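Local coordinates for predicted phosphatase, HAD family (Clostridium acetobutylicum, PDB 3MC1), which probably acts as a phosphatase of the haloacid dehalogenase (HAD) superfamily, at residues Ser42-Val47 with Tyr187-Tyr192; Pro49-Ser54 with Val68-Tyr73. All blocks are in the same frame, centred on the assembly; numbering follows the deposited sequence.

Overall arrangement
From the N terminus the chain lays down strand 6-9 of the parallel sheet, then helix 19-31, and reaches 42-47 in the loop that precedes helix 51-59. Contact 2 closes a short loop first, only 14 residues apart at its nearest ends, joining the start of helix 51-59 to helix 63-81. Contact 1 closes a far longer one, 140 residues, when the loop after strand 182-185 returns to Val47; contact 2 falls wholly within that span. Contact 2 packs two helices together; contact 1 sets the loop before helix 51-59 against that after strand 182-185. Their centres are about 16 Å apart, and Phe46 of contact 1 packs on Leu51 and Ser54 of contact 2.

Contact 1: residues Ser42-Val47 with Tyr187-Tyr192; sequences SLNKFV and YGFGSY
Val47 lies over one face of the Phe189 ring, and this is the tight part of the contact. Its CG1 comes within 3.4 Å of Phe189 CD2 and 3.6 Å of CE2, so the methyl stands on that side of the ring, at the rim by the CD2-CE2 bond. Val47 CB stands 4.2 Å from the centroid of the Phe189 ring, 18° off the normal, which meets the geometry of a CH-pi contact. The valine rotamer accounts for which branch touches: CG1 is anti to the backbone N (chi1 179°) and is carried to the ring. The first bond of the Phe189 side chain points at 42-47, and CG anti to the carbonyl carbon (chi1 -57°) places the ring where Val47 covers one face. The 3-10 turn is closed by Val47 N bonding to Asn44 O at 2.8 Å, which fixes Val47 relative to Asn44.

The looser part is at Asn44, where CB approaches Phe189 CD1 obliquely and no closer than 4.3 Å; this end is also more accessible to solvent than the buried valine. No hydrogen bond crosses between the segments, and the nearest CA atoms, those of Asn44 and Phe189, remain 7.0 Å apart; side chains alone bridge the gap. The total surface buried is a modest 159 Å².

Phe189 N donates a hydrogen bond to Asp167 OD2, Asp167 being one of the three aspartates of the sodium site, and the Val47 side chain touches Asp12, another of them. The sodium ion is about 5 Å from the Val47 side chain. Ring and valine therefore sit beside the metal-binding aspartates, consistent with the place where the cap of a HAD-family enzyme faces the metal-binding loops of its Rossmann-like core.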
ATOM      1  N   SER A  42      11.348  -3.140  14.274  1.00 30.12           N
ATOM      2  CA  SER A  42      12.427  -3.420  13.336  1.00 27.68           C
ATOM      3  C   SER A  42      11.910  -4.115  12.075  1.00 27.28           C
ATOM      4  O   SER A  42      12.659  -4.331  11.118  1.00 26.41           O
ATOM      5  CB  SER A  42      13.505  -4.278  14.007  1.00 29.83           C
ATOM      6  OG  SER A  42      13.020  -5.566  14.324  1.00 29.73           O
ATOM      7  N   LEU A  43      10.629  -4.464  12.073  1.00 25.17           N
ATOM      8  CA  LEU A  43      10.027  -5.124  10.925  1.00 24.51           C
ATOM      9  C   LEU A  43       9.106  -4.171  10.154  1.00 22.98           C
ATOM     10  O   LEU A  43       8.362  -4.597   9.275  1.00 21.03           O
ATOM     11  CB  LEU A  43       9.238  -6.362  11.376  1.00 22.55           C
ATOM     12  CG  LEU A  43      10.047  -7.451  12.087  1.00 23.23           C
ATOM     13  CD1 LEU A  43       9.134  -8.597  12.504  1.00 23.18           C
ATOM     14  CD2 LEU A  43      11.148  -7.943  11.164  1.00 19.37           C
ATOM     15  N   ASN A  44       9.162  -2.884  10.483  1.00 23.55           N
ATOM     16  CA  ASN A  44       8.328  -1.895   9.803  1.00 23.68           C
ATOM     17  C   ASN A  44       8.585  -1.852   8.304  1.00 22.75           C
ATOM     18  O   ASN A  44       7.668  -1.591   7.528  1.00 20.28           O
ATOM     19  CB  ASN A  44       8.554  -0.495  10.390  1.00 25.26           C
ATOM     20  CG  ASN A  44       7.844  -0.296  11.717  1.00 26.75           C
ATOM     21  OD1 ASN A  44       7.238  -1.224  12.251  1.00 29.00           O
ATOM     22  ND2 ASN A  44       7.922   0.915  12.257  1.00 27.48           N
ATOM     23  N   LYS A  45       9.828  -2.112   7.905  1.00 23.00           N
ATOM     24  CA  LYS A  45      10.203  -2.080   6.493  1.00 24.93           C
ATOM     25  C   LYS A  45       9.432  -3.098   5.659  1.00 24.30           C
ATOM     26  O   LYS A  45       9.434  -3.025   4.428  1.00 24.43           O
ATOM     27  CB  LYS A  45      11.708  -2.328   6.322  1.00 28.42           C
ATOM     28  CG  LYS A  45      12.136  -3.755   6.610  1.00 33.68           C
ATOM     29  CD  LYS A  45      12.472  -3.962   8.073  1.00 37.09           C
ATOM     30  CE  LYS A  45      13.925  -3.604   8.346  1.00 40.51           C
ATOM     31  NZ  LYS A  45      14.857  -4.524   7.628  1.00 43.04           N
ATOM     32  N   PHE A  46       8.792  -4.054   6.332  1.00 21.67           N
ATOM     33  CA  PHE A  46       7.994  -5.081   5.660  1.00 19.30           C
ATOM     34  C   PHE A  46       6.625  -4.510   5.281  1.00 18.24           C
ATOM     35  O   PHE A  46       5.847  -5.148   4.564  1.00 18.14           O
ATOM     36  CB  PHE A  46       7.787  -6.284   6.592  1.00 20.47           C
ATOM     37  CG  PHE A  46       8.807  -7.387   6.425  1.00 19.50           C
ATOM     38  CD1 PHE A  46       8.547  -8.473   5.593  1.00 20.96           C
ATOM     39  CD2 PHE A  46      10.009  -7.356   7.127  1.00 21.96           C
ATOM     40  CE1 PHE A  46       9.474  -9.520   5.464  1.00 21.28           C
ATOM     41  CE2 PHE A  46      10.939  -8.395   7.004  1.00 21.38           C
ATOM     42  CZ  PHE A  46      10.670  -9.475   6.174  1.00 22.19           C
ATOM     43  N   VAL A  47       6.325  -3.310   5.764  1.00 17.61           N
ATOM     44  CA  VAL A  47       5.024  -2.702   5.476  1.00 16.50           C
ATOM     45  C   VAL A  47       5.048  -1.906   4.184  1.00 17.76           C
ATOM     46  O   VAL A  47       5.661  -0.837   4.115  1.00 18.11           O
ATOM     47  CB  VAL A  47       4.558  -1.782   6.626  1.00 15.10           C
ATOM     48  CG1 VAL A  47       3.211  -1.140   6.270  1.00 13.78           C
ATOM     49  CG2 VAL A  47       4.441  -2.584   7.917  1.00 12.51           C
ATOM     50  N   TYR A 187       3.613  10.396   6.646  1.00 17.22           N
ATOM     51  CA  TYR A 187       2.997   9.956   7.894  1.00 17.91           C
ATOM     52  C   TYR A 187       2.925   8.434   7.923  1.00 18.78           C
ATOM     53  O   TYR A 187       2.446   7.839   8.887  1.00 21.29           O
ATOM     54  CB  TYR A 187       1.597  10.580   8.065  1.00 16.31           C
ATOM     55  CG  TYR A 187       0.592  10.241   6.982  1.00 16.36           C
ATOM     56  CD1 TYR A 187      -0.044   8.992   6.943  1.00 13.92           C
ATOM     57  CD2 TYR A 187       0.275  11.172   5.989  1.00 11.28           C
ATOM     58  CE1 TYR A 187      -0.971   8.688   5.937  1.00 12.74           C
ATOM     59  CE2 TYR A 187      -0.644  10.877   4.986  1.00 11.91           C
ATOM     60  CZ  TYR A 187      -1.263   9.641   4.960  1.00 10.97           C
ATOM     61  OH  TYR A 187      -2.138   9.363   3.938  1.00 11.29           O
ATOM     62  N   GLY A 188       3.423   7.804   6.865  1.00 19.34           N
ATOM     63  CA  GLY A 188       3.391   6.355   6.786  1.00 20.52           C
ATOM     64  C   GLY A 188       4.695   5.692   7.186  1.00 19.55           C
ATOM     65  O   GLY A 188       5.306   6.055   8.182  1.00 17.15           O
ATOM     66  N   PHE A 189       5.143   4.734   6.390  1.00 18.50           N
ATOM     67  CA  PHE A 189       6.368   4.023   6.717  1.00 22.52           C
ATOM     68  C   PHE A 189       7.564   4.379   5.844  1.00 23.06           C
ATOM     69  O   PHE A 189       8.569   3.674   5.831  1.00 25.43           O
ATOM     70  CB  PHE A 189       6.068   2.528   6.701  1.00 22.48           C
ATOM     71  CG  PHE A 189       4.969   2.147   7.648  1.00 25.31           C
ATOM     72  CD1 PHE A 189       5.240   1.934   8.997  1.00 28.60           C
ATOM     73  CD2 PHE A 189       3.645   2.112   7.218  1.00 25.03           C
ATOM     74  CE1 PHE A 189       4.204   1.699   9.904  1.00 30.00           C
ATOM     75  CE2 PHE A 189       2.603   1.879   8.114  1.00 27.66           C
ATOM     76  CZ  PHE A 189       2.883   1.674   9.458  1.00 28.78           C
ATOM     77  N   GLY A 190       7.445   5.488   5.123  1.00 24.07           N
ATOM     78  CA  GLY A 190       8.528   5.956   4.278  1.00 24.44           C
ATOM     79  C   GLY A 190       8.953   7.322   4.790  1.00 23.64           C
ATOM     80  O   GLY A 190       8.163   8.010   5.436  1.00 24.29           O
ATOM     81  N   SER A 191      10.189   7.724   4.517  1.00 23.40           N
ATOM     82  CA  SER A 191      10.663   9.023   4.985  1.00 22.26           C
ATOM     83  C   SER A 191      10.689  10.038   3.859  1.00 23.71           C
ATOM     84  O   SER A 191      10.646   9.673   2.682  1.00 24.81           O
ATOM     85  CB  SER A 191      12.065   8.891   5.582  1.00 20.70           C
ATOM     86  OG  SER A 191      13.024   8.581   4.588  1.00 19.62           O
ATOM     87  N   TYR A 192      10.744  11.316   4.216  1.00 23.21           N
ATOM     88  CA  TYR A 192      10.815  12.370   3.212  1.00 23.36           C
ATOM     89  C   TYR A 192      11.981  12.076   2.265  1.00 24.00           C
ATOM     90  O   TYR A 192      11.836  12.116   1.041  1.00 23.01           O
ATOM     91  CB  TYR A 192      11.062  13.721   3.876  1.00 23.95           C
ATOM     92  CG  TYR A 192      11.391  14.805   2.884  1.00 27.10           C
ATOM     93  CD1 TYR A 192      10.384  15.491   2.211  1.00 28.10           C
ATOM     94  CD2 TYR A 192      12.716  15.112   2.578  1.00 28.91           C
ATOM     95  CE1 TYR A 192      10.690  16.459   1.257  1.00 30.06           C
ATOM     96  CE2 TYR A 192      13.031  16.074   1.626  1.00 29.93           C
ATOM     97  CZ  TYR A 192      12.016  16.741   0.972  1.00 30.17           C
ATOM     98  OH  TYR A 192      12.331  17.694   0.034  1.00 33.36           O
TER

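Contact 2: residues Pro49-Ser54 with Val68-Tyr73; sequences PPLKTS and VAIDYY
The first turn of helix 51-59 meets the middle of helix 63-81, their backbones coming nearest at Leu51 and Ile70, with CA atoms 6.7 Å apart. Pro50 is the N-cap residue, and its O receives both Ser54 N and Thr53 OG1; the latter bond, 2.8 Å long, lies in the carbonyl plane on a lone pair.

Leu51 reaches across and lays CD1 over the centre of the Tyr73 ring, 3.4 Å from its centroid and 9° off the normal, a close CH-pi contact. Leu51 and Tyr73 meet at about a right angle, and CD2 lies on the same side, just beyond the rim, 3.8 Å from Tyr73 CE1. Tyr73 CG, anti to the backbone N (chi1 169°), carries the ring to Leu51, and chi2 105° sets the turn of its face. Nearer the backbone, Leu51 CB meets Ile70 CG1 at 3.9 Å, while Ile70 CD1 rests against Lys52 CB at 3.8 Å. The Lys52 chain, bent at chi3, ends in a salt bridge from NZ to Glu63 OE2.

Helix 19-31 touches Tyr73 as well, through Ile22, Ser25 and Val26. No hydrogen bond joins the two segments, so their cohesion is apolar and CH-pi.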
ATOM      1  N   PRO A  49       5.978  -3.092   0.613  1.00 17.68           N
ATOM      2  CA  PRO A  49       6.436  -3.937  -0.497  1.00 15.72           C
ATOM      3  C   PRO A  49       5.910  -5.370  -0.469  1.00 15.84           C
ATOM      4  O   PRO A  49       5.390  -5.831   0.547  1.00 16.02           O
ATOM      5  CB  PRO A  49       7.953  -3.883  -0.357  1.00 17.13           C
ATOM      6  CG  PRO A  49       8.140  -3.805   1.109  1.00 19.48           C
ATOM      7  CD  PRO A  49       7.093  -2.786   1.530  1.00 17.22           C
ATOM      8  N   PRO A  50       6.028  -6.091  -1.600  1.00 16.00           N
ATOM      9  CA  PRO A  50       5.555  -7.479  -1.646  1.00 16.66           C
ATOM     10  C   PRO A  50       6.322  -8.269  -0.580  1.00 16.72           C
ATOM     11  O   PRO A  50       7.527  -8.095  -0.434  1.00 15.58           O
ATOM     12  CB  PRO A  50       5.917  -7.926  -3.064  1.00 16.96           C
ATOM     13  CG  PRO A  50       5.903  -6.643  -3.849  1.00 18.71           C
ATOM     14  CD  PRO A  50       6.557  -5.661  -2.907  1.00 14.68           C
ATOM     15  N   LEU A  51       5.637  -9.113   0.178  1.00 18.32           N
ATOM     16  CA  LEU A  51       6.315  -9.891   1.215  1.00 20.14           C
ATOM     17  C   LEU A  51       7.501 -10.676   0.665  1.00 20.74           C
ATOM     18  O   LEU A  51       8.566 -10.728   1.284  1.00 19.92           O
ATOM     19  CB  LEU A  51       5.345 -10.874   1.881  1.00 20.05           C
ATOM     20  CG  LEU A  51       4.259 -10.275   2.771  1.00 20.96           C
ATOM     21  CD1 LEU A  51       3.408 -11.388   3.343  1.00 18.98           C
ATOM     22  CD2 LEU A  51       4.900  -9.452   3.884  1.00 22.04           C
ATOM     23  N   LYS A  52       7.313 -11.293  -0.497  1.00 23.14           N
ATOM     24  CA  LYS A  52       8.368 -12.099  -1.094  1.00 24.73           C
ATOM     25  C   LYS A  52       9.658 -11.308  -1.225  1.00 25.06           C
ATOM     26  O   LYS A  52      10.712 -11.749  -0.779  1.00 24.86           O
ATOM     27  CB  LYS A  52       7.931 -12.619  -2.467  1.00 27.15           C
ATOM     28  CG  LYS A  52       8.898 -13.610  -3.086  1.00 29.85           C
ATOM     29  CD  LYS A  52       8.352 -14.174  -4.386  1.00 33.65           C
ATOM     30  CE  LYS A  52       7.087 -15.004  -4.165  1.00 35.76           C
ATOM     31  NZ  LYS A  52       6.503 -15.492  -5.457  1.00 35.35           N
ATOM     32  N   THR A  53       9.569 -10.129  -1.830  1.00 24.84           N
ATOM     33  CA  THR A  53      10.749  -9.291  -2.013  1.00 25.30           C
ATOM     34  C   THR A  53      11.428  -9.023  -0.663  1.00 24.48           C
ATOM     35  O   THR A  53      12.660  -9.058  -0.552  1.00 23.91           O
ATOM     36  CB  THR A  53      10.372  -7.938  -2.681  1.00 23.97           C
ATOM     37  OG1 THR A  53       9.780  -7.063  -1.714  1.00 27.66           O
ATOM     38  CG2 THR A  53       9.366  -8.164  -3.784  1.00 23.57           C
ATOM     39  N   SER A  54      10.622  -8.785   0.371  1.00 23.91           N
ATOM     40  CA  SER A  54      11.151  -8.497   1.702  1.00 22.90           C
ATOM     41  C   SER A  54      11.811  -9.693   2.399  1.00 23.40           C
ATOM     42  O   SER A  54      12.892  -9.555   2.963  1.00 21.84           O
ATOM     43  CB  SER A  54      10.043  -7.921   2.594  1.00 25.72           C
ATOM     44  OG  SER A  54       9.600  -6.652   2.118  1.00 23.21           O
ATOM     45  N   VAL A  68       7.185 -20.131   1.623  1.00 24.94           N
ATOM     46  CA  VAL A  68       6.780 -20.859   2.821  1.00 24.60           C
ATOM     47  C   VAL A  68       6.549 -19.842   3.924  1.00 22.12           C
ATOM     48  O   VAL A  68       5.560 -19.919   4.661  1.00 22.10           O
ATOM     49  CB  VAL A  68       7.873 -21.858   3.278  1.00 26.40           C
ATOM     50  CG1 VAL A  68       7.513 -22.437   4.647  1.00 26.52           C
ATOM     51  CG2 VAL A  68       8.010 -22.974   2.258  1.00 28.15           C
ATOM     52  N   ALA A  69       7.475 -18.890   4.019  1.00 19.46           N
ATOM     53  CA  ALA A  69       7.409 -17.827   5.006  1.00 18.75           C
ATOM     54  C   ALA A  69       6.137 -16.995   4.827  1.00 19.32           C
ATOM     55  O   ALA A  69       5.526 -16.561   5.806  1.00 18.51           O
ATOM     56  CB  ALA A  69       8.636 -16.934   4.884  1.00 16.36           C
ATOM     57  N   ILE A  70       5.748 -16.770   3.575  1.00 17.72           N
ATOM     58  CA  ILE A  70       4.548 -15.992   3.284  1.00 16.82           C
ATOM     59  C   ILE A  70       3.322 -16.739   3.802  1.00 17.50           C
ATOM     60  O   ILE A  70       2.402 -16.134   4.348  1.00 17.89           O
ATOM     61  CB  ILE A  70       4.415 -15.728   1.759  1.00 15.86           C
ATOM     62  CG1 ILE A  70       5.470 -14.703   1.328  1.00 15.56           C
ATOM     63  CG2 ILE A  70       3.013 -15.234   1.423  1.00 14.25           C
ATOM     64  CD1 ILE A  70       5.554 -14.478  -0.190  1.00 16.72           C
ATOM     65  N   ASP A  71       3.318 -18.060   3.649  1.00 19.76           N
ATOM     66  CA  ASP A  71       2.192 -18.852   4.133  1.00 19.93           C
ATOM     67  C   ASP A  71       2.050 -18.802   5.649  1.00 19.25           C
ATOM     68  O   ASP A  71       0.930 -18.719   6.158  1.00 17.42           O
ATOM     69  CB  ASP A  71       2.310 -20.300   3.658  1.00 25.40           C
ATOM     70  CG  ASP A  71       2.046 -20.437   2.181  1.00 28.61           C
ATOM     71  OD1 ASP A  71       1.161 -19.714   1.677  1.00 32.12           O
ATOM     72  OD2 ASP A  71       2.705 -21.265   1.522  1.00 35.49           O
ATOM     73  N   TYR A  72       3.167 -18.851   6.379  1.00 19.44           N
ATOM     74  CA  TYR A  72       3.101 -18.780   7.840  1.00 19.03           C
ATOM     75  C   TYR A  72       2.539 -17.414   8.223  1.00 17.61           C
ATOM     76  O   TYR A  72       1.701 -17.292   9.114  1.00 18.39           O
ATOM     77  CB  TYR A  72       4.483 -18.922   8.482  1.00 23.18           C
ATOM     78  CG  TYR A  72       5.108 -20.289   8.370  1.00 27.31           C
ATOM     79  CD1 TYR A  72       4.339 -21.444   8.489  1.00 29.47           C
ATOM     80  CD2 TYR A  72       6.483 -20.427   8.177  1.00 29.73           C
ATOM     81  CE1 TYR A  72       4.926 -22.709   8.414  1.00 32.10           C
ATOM     82  CE2 TYR A  72       7.079 -21.680   8.101  1.00 32.68           C
ATOM     83  CZ  TYR A  72       6.294 -22.817   8.218  1.00 33.91           C
ATOM     84  OH  TYR A  72       6.878 -24.060   8.121  1.00 37.30           O
ATOM     85  N   TYR A  73       3.043 -16.388   7.553  1.00 14.91           N
ATOM     86  CA  TYR A  73       2.608 -15.020   7.778  1.00 14.01           C
ATOM     87  C   TYR A  73       1.085 -14.982   7.667  1.00 13.06           C
ATOM     88  O   TYR A  73       0.399 -14.464   8.549  1.00 13.06           O
ATOM     89  CB  TYR A  73       3.238 -14.120   6.713  1.00 12.84           C
ATOM     90  CG  TYR A  73       2.686 -12.709   6.633  1.00 13.17           C
ATOM     91  CD1 TYR A  73       3.412 -11.635   7.131  1.00 14.65           C
ATOM     92  CD2 TYR A  73       1.464 -12.444   5.993  1.00 12.44           C
ATOM     93  CE1 TYR A  73       2.953 -10.328   6.989  1.00 14.13           C
ATOM     94  CE2 TYR A  73       0.990 -11.138   5.853  1.00 12.25           C
ATOM     95  CZ  TYR A  73       1.743 -10.087   6.349  1.00 13.96           C
ATOM     96  OH  TYR A  73       1.321  -8.790   6.178  1.00 13.28           O
TER